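Local coordinates for protein 2-hydroxyethylphosphonate dioxygenase (Streptomyces viridochromogenes, PDB 4YAR) that catalyses the iron-dependent cleavage of 2-hydroxyethylphosphonate by dioxygen to hydroxymethylphosphonate and formate, a step in bialaphos biosynthesis, at residues I3-M12 with L33-P44. The protein carries 1 engineered substitution. Numbering follows the deposited sequence.
Sequences IDPFKLAHWM and LRRLLGDEANEP
L8 and L37 meet where the first helix of a cro/C1-type helix-turn-helix domain packs against the end of helix 30-36 and the loop that follows it. By similarity, residues 19-38 form the DNA-binding helix-turn-helix motif. Helix 5-15 packs on 30-36, the second helix of that motif.

The apolar contacts centre on L8. Its CD2 reaches CD1 of L33 at 3.5 Å and CD2 of L37 at 3.7 Å, and also touches CB of L36. With CG anti to the backbone N (chi1 172°), L8 sends CD2 between L33 and L37, and crosses L37 at about a right angle. CD2 of L37 also lies 4.1 Å from SD of M12, one turn after L8. L52 of helix 49-55 touches L33 and L36, while T22 of helix 19-26 touches L33 and M12, extending this small core.

P5 makes contact mainly with backbone. Its CB and CG lie against the chain where it leaves the helix at L37, the centre of an inverse gamma turn. CB of P5 lies 3.2 Å from O of L36, and CG packs 3.5 Å from CA of D39.

Two polar bonds lie inside the segments. D4 is the N-cap of helix 5-15. Its OD1 accepts from N of F6 at 2.8 Å, in a bent bond (136°) tilted from the carboxylate plane. NH2 of R35 forms a salt bridge with OE1 of E43 at 3.0 Å, and also bonds OD1 of D32. Residues 39-44 are poorly ordered, which makes this salt bridge and that of D39 with R69 less certain.

P44, in the same loop, meets the start of the modelled chain, its CB 3.4 Å from N of I3.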
loop_
_atom_site.group_PDB
_atom_site.type_symbol
_atom_site.label_atom_id
_atom_site.label_comp_id
_atom_site.label_asym_id
_atom_site.label_seq_id
_atom_site.Cartn_x
_atom_site.Cartn_y
_atom_site.Cartn_z
ATOM N N ILE A 3 -14.097 16.163 15.862
ATOM C CA ILE A 3 -13.651 15.283 16.956
ATOM C C ILE A 3 -14.070 13.840 16.700
ATOM O O ILE A 3 -15.245 13.534 16.519
ATOM C CB ILE A 3 -14.214 15.702 18.327
ATOM C CG1 ILE A 3 -13.728 17.093 18.738
ATOM C CG2 ILE A 3 -13.864 14.670 19.418
ATOM C CD1 ILE A 3 -12.232 17.244 18.886
ATOM N N ASP A 4 -13.110 12.941 16.784
ATOM C CA ASP A 4 -13.395 11.514 16.577
ATOM C C ASP A 4 -13.816 10.956 17.915
ATOM O O ASP A 4 -13.006 10.970 18.834
ATOM C CB ASP A 4 -12.123 10.844 16.058
ATOM C CG ASP A 4 -12.316 9.402 15.684
ATOM O OD1 ASP A 4 -13.193 8.724 16.288
ATOM O OD2 ASP A 4 -11.575 8.948 14.765
ATOM N N PRO A 5 -15.059 10.461 18.030
ATOM C CA PRO A 5 -15.512 9.973 19.318
ATOM C C PRO A 5 -14.703 8.735 19.762
ATOM O O PRO A 5 -14.534 8.512 20.961
ATOM C CB PRO A 5 -16.997 9.642 19.113
ATOM C CG PRO A 5 -17.223 9.668 17.649
ATOM C CD PRO A 5 -16.072 10.315 16.967
ATOM N N PHE A 6 -14.157 7.994 18.802
ATOM C CA PHE A 6 -13.310 6.807 19.146
ATOM C C PHE A 6 -12.020 7.243 19.824
ATOM O O PHE A 6 -11.555 6.637 20.811
ATOM C CB PHE A 6 -12.999 6.008 17.870
ATOM C CG PHE A 6 -12.223 4.750 18.113
ATOM C CD1 PHE A 6 -12.747 3.753 18.930
ATOM C CD2 PHE A 6 -10.970 4.538 17.488
ATOM C CE1 PHE A 6 -12.066 2.582 19.137
ATOM C CE2 PHE A 6 -10.290 3.347 17.709
ATOM C CZ PHE A 6 -10.826 2.393 18.562
ATOM N N LYS A 7 -11.452 8.320 19.299
ATOM C CA LYS A 7 -10.216 8.818 19.789
ATOM C C LYS A 7 -10.459 9.517 21.128
ATOM O O LYS A 7 -9.625 9.468 22.028
ATOM C CB LYS A 7 -9.565 9.763 18.774
ATOM C CG LYS A 7 -8.969 9.060 17.562
ATOM C CD LYS A 7 -8.499 10.104 16.568
ATOM C CE LYS A 7 -7.806 9.489 15.366
ATOM N NZ LYS A 7 -7.381 10.576 14.438
ATOM N N LEU A 8 -11.614 10.157 21.264
ATOM C CA LEU A 8 -11.903 10.916 22.493
ATOM C C LEU A 8 -12.129 9.934 23.641
ATOM O O LEU A 8 -11.564 10.078 24.754
ATOM C CB LEU A 8 -13.142 11.845 22.258
ATOM C CG LEU A 8 -13.698 12.555 23.506
ATOM C CD1 LEU A 8 -12.656 13.434 24.114
ATOM C CD2 LEU A 8 -14.958 13.348 23.162
ATOM N N ALA A 9 -12.933 8.917 23.375
ATOM C CA ALA A 9 -13.223 7.890 24.354
ATOM C C ALA A 9 -11.936 7.202 24.761
ATOM O O ALA A 9 -11.717 6.990 25.948
ATOM C CB ALA A 9 -14.255 6.887 23.845
ATOM N N HIS A 10 -11.092 6.863 23.788
ATOM C CA HIS A 10 -9.772 6.250 24.072
ATOM C C HIS A 10 -8.942 7.066 25.080
ATOM O O HIS A 10 -8.395 6.543 26.051
ATOM C CB HIS A 10 -8.950 6.066 22.752
ATOM C CG HIS A 10 -7.493 5.828 22.993
ATOM N ND1 HIS A 10 -7.013 4.658 23.546
ATOM C CD2 HIS A 10 -6.423 6.632 22.838
ATOM C CE1 HIS A 10 -5.703 4.752 23.698
ATOM N NE2 HIS A 10 -5.322 5.946 23.292
ATOM N N TRP A 11 -8.880 8.388 24.887
ATOM C CA TRP A 11 -8.066 9.238 25.777
ATOM C C TRP A 11 -8.717 9.497 27.106
ATOM O O TRP A 11 -8.042 9.533 28.150
ATOM C CB TRP A 11 -7.622 10.533 25.080
ATOM C CG TRP A 11 -6.539 10.245 24.093
ATOM C CD1 TRP A 11 -6.628 10.260 22.734
ATOM C CD2 TRP A 11 -5.218 9.803 24.404
ATOM N NE1 TRP A 11 -5.449 9.849 22.170
ATOM C CE2 TRP A 11 -4.552 9.588 23.172
ATOM C CE3 TRP A 11 -4.525 9.584 25.600
ATOM C CZ2 TRP A 11 -3.235 9.151 23.100
ATOM C CZ3 TRP A 11 -3.183 9.124 25.517
ATOM C CH2 TRP A 11 -2.566 8.948 24.288
ATOM N N MET A 12 -10.027 9.604 27.134
ATOM C CA MET A 12 -10.700 9.613 28.416
ATOM C C MET A 12 -10.427 8.348 29.195
ATOM O O MET A 12 -10.129 8.410 30.395
ATOM C CB MET A 12 -12.211 9.810 28.285
ATOM C CG MET A 12 -12.593 11.194 27.760
ATOM S SD MET A 12 -14.339 11.166 27.198
ATOM C CE MET A 12 -15.213 10.866 28.712
ATOM N N LEU A 33 -20.249 17.203 25.604
ATOM C CA LEU A 33 -19.318 16.059 25.581
ATOM C C LEU A 33 -20.023 14.727 25.331
ATOM O O LEU A 33 -19.510 13.898 24.564
ATOM C CB LEU A 33 -18.537 15.979 26.878
ATOM C CG LEU A 33 -17.405 14.936 26.930
ATOM C CD1 LEU A 33 -16.346 15.146 25.870
ATOM C CD2 LEU A 33 -16.764 15.118 28.276
ATOM N N ARG A 34 -21.196 14.522 25.938
ATOM C CA ARG A 34 -22.001 13.315 25.680
ATOM C C ARG A 34 -22.358 13.217 24.214
ATOM O O ARG A 34 -22.321 12.118 23.629
ATOM C CB ARG A 34 -23.259 13.285 26.554
ATOM C CG ARG A 34 -22.953 13.117 28.045
ATOM C CD ARG A 34 -24.174 12.715 28.871
ATOM N NE ARG A 34 -24.910 11.642 28.186
ATOM C CZ ARG A 34 -26.141 11.721 27.656
ATOM N NH1 ARG A 34 -26.900 12.823 27.759
ATOM N NH2 ARG A 34 -26.639 10.655 27.035
ATOM N N ARG A 35 -22.631 14.361 23.587
ATOM C CA ARG A 35 -22.934 14.384 22.152
ATOM C C ARG A 35 -21.709 14.130 21.279
ATOM O O ARG A 35 -21.792 13.391 20.294
ATOM C CB ARG A 35 -23.616 15.702 21.760
ATOM C CG ARG A 35 -24.677 15.530 20.688
ATOM C CD ARG A 35 -25.430 16.814 20.380
ATOM N NE ARG A 35 -24.493 17.915 20.203
ATOM C CZ ARG A 35 -24.206 18.828 21.133
ATOM N NH1 ARG A 35 -24.833 18.809 22.317
ATOM N NH2 ARG A 35 -23.294 19.779 20.876
ATOM N N LEU A 36 -20.576 14.725 21.640
ATOM C CA LEU A 36 -19.318 14.450 20.980
ATOM C C LEU A 36 -19.000 12.924 20.950
ATOM O O LEU A 36 -18.276 12.441 20.057
ATOM C CB LEU A 36 -18.198 15.220 21.643
ATOM C CG LEU A 36 -18.225 16.745 21.451
ATOM C CD1 LEU A 36 -17.064 17.415 22.192
ATOM C CD2 LEU A 36 -18.206 17.092 19.975
ATOM N N LEU A 37 -19.521 12.183 21.927
ATOM C CA LEU A 37 -19.466 10.717 21.901
ATOM C C LEU A 37 -20.694 10.269 21.070
ATOM O O LEU A 37 -21.708 9.827 21.586
ATOM C CB LEU A 37 -19.401 10.155 23.338
ATOM C CG LEU A 37 -18.356 10.782 24.295
ATOM C CD1 LEU A 37 -18.714 10.555 25.760
ATOM C CD2 LEU A 37 -16.908 10.355 24.053
ATOM N N GLY A 38 -20.583 10.461 19.760
ATOM C CA GLY A 38 -21.671 10.269 18.781
ATOM C C GLY A 38 -21.124 10.793 17.458
ATOM O O GLY A 38 -20.937 12.007 17.308
ATOM N N ASP A 39 -20.883 9.887 16.497
ATOM C CA ASP A 39 -19.874 10.114 15.428
ATOM C C ASP A 39 -19.875 11.537 14.868
ATOM O O ASP A 39 -18.894 12.263 15.052
ATOM C CB ASP A 39 -19.928 9.045 14.310
ATOM C CG ASP A 39 -18.514 8.720 13.723
ATOM O OD1 ASP A 39 -17.927 9.562 13.011
ATOM O OD2 ASP A 39 -17.978 7.619 13.974
ATOM N N GLU A 40 -20.961 11.960 14.227
ATOM C CA GLU A 40 -21.051 13.365 13.839
ATOM C C GLU A 40 -22.261 14.105 14.393
ATOM O O GLU A 40 -23.399 13.629 14.335
ATOM C CB GLU A 40 -20.983 13.551 12.321
ATOM C CG GLU A 40 -20.955 15.030 11.935
ATOM C CD GLU A 40 -20.366 15.303 10.564
ATOM O OE1 GLU A 40 -19.627 14.446 10.026
ATOM O OE2 GLU A 40 -20.638 16.402 10.032
ATOM N N ALA A 41 -21.960 15.268 14.958
ATOM C CA ALA A 41 -22.924 16.326 15.156
ATOM C C ALA A 41 -22.234 17.624 14.702
ATOM O O ALA A 41 -21.156 17.579 14.089
ATOM C CB ALA A 41 -23.368 16.394 16.617
ATOM N N ASN A 42 -22.865 18.765 14.988
ATOM C CA ASN A 42 -22.312 20.093 14.673
ATOM C C ASN A 42 -21.162 20.521 15.584
ATOM O O ASN A 42 -20.189 21.122 15.119
ATOM C CB ASN A 42 -23.406 21.165 14.759
ATOM C CG ASN A 42 -24.194 21.306 13.470
ATOM O OD1 ASN A 42 -23.706 21.865 12.479
ATOM N ND2 ASN A 42 -25.432 20.828 13.487
ATOM N N GLU A 43 -21.291 20.211 16.874
ATOM C CA GLU A 43 -20.378 20.700 17.919
ATOM C C GLU A 43 -18.919 20.918 17.507
ATOM O O GLU A 43 -18.434 22.045 17.572
ATOM C CB GLU A 43 -20.410 19.772 19.145
ATOM C CG GLU A 43 -19.512 20.192 20.314
ATOM C CD GLU A 43 -19.860 21.556 20.894
ATOM O OE1 GLU A 43 -21.025 21.742 21.288
ATOM O OE2 GLU A 43 -18.974 22.436 20.974
ATOM N N PRO A 44 -18.217 19.845 17.087
ATOM C CA PRO A 44 -16.743 19.869 17.111
ATOM C C PRO A 44 -16.029 21.139 16.601
ATOM O O PRO A 44 -14.998 21.525 17.168
ATOM C CB PRO A 44 -16.368 18.658 16.244
ATOM C CG PRO A 44 -17.513 17.717 16.399
ATOM C CD PRO A 44 -18.725 18.605 16.456
#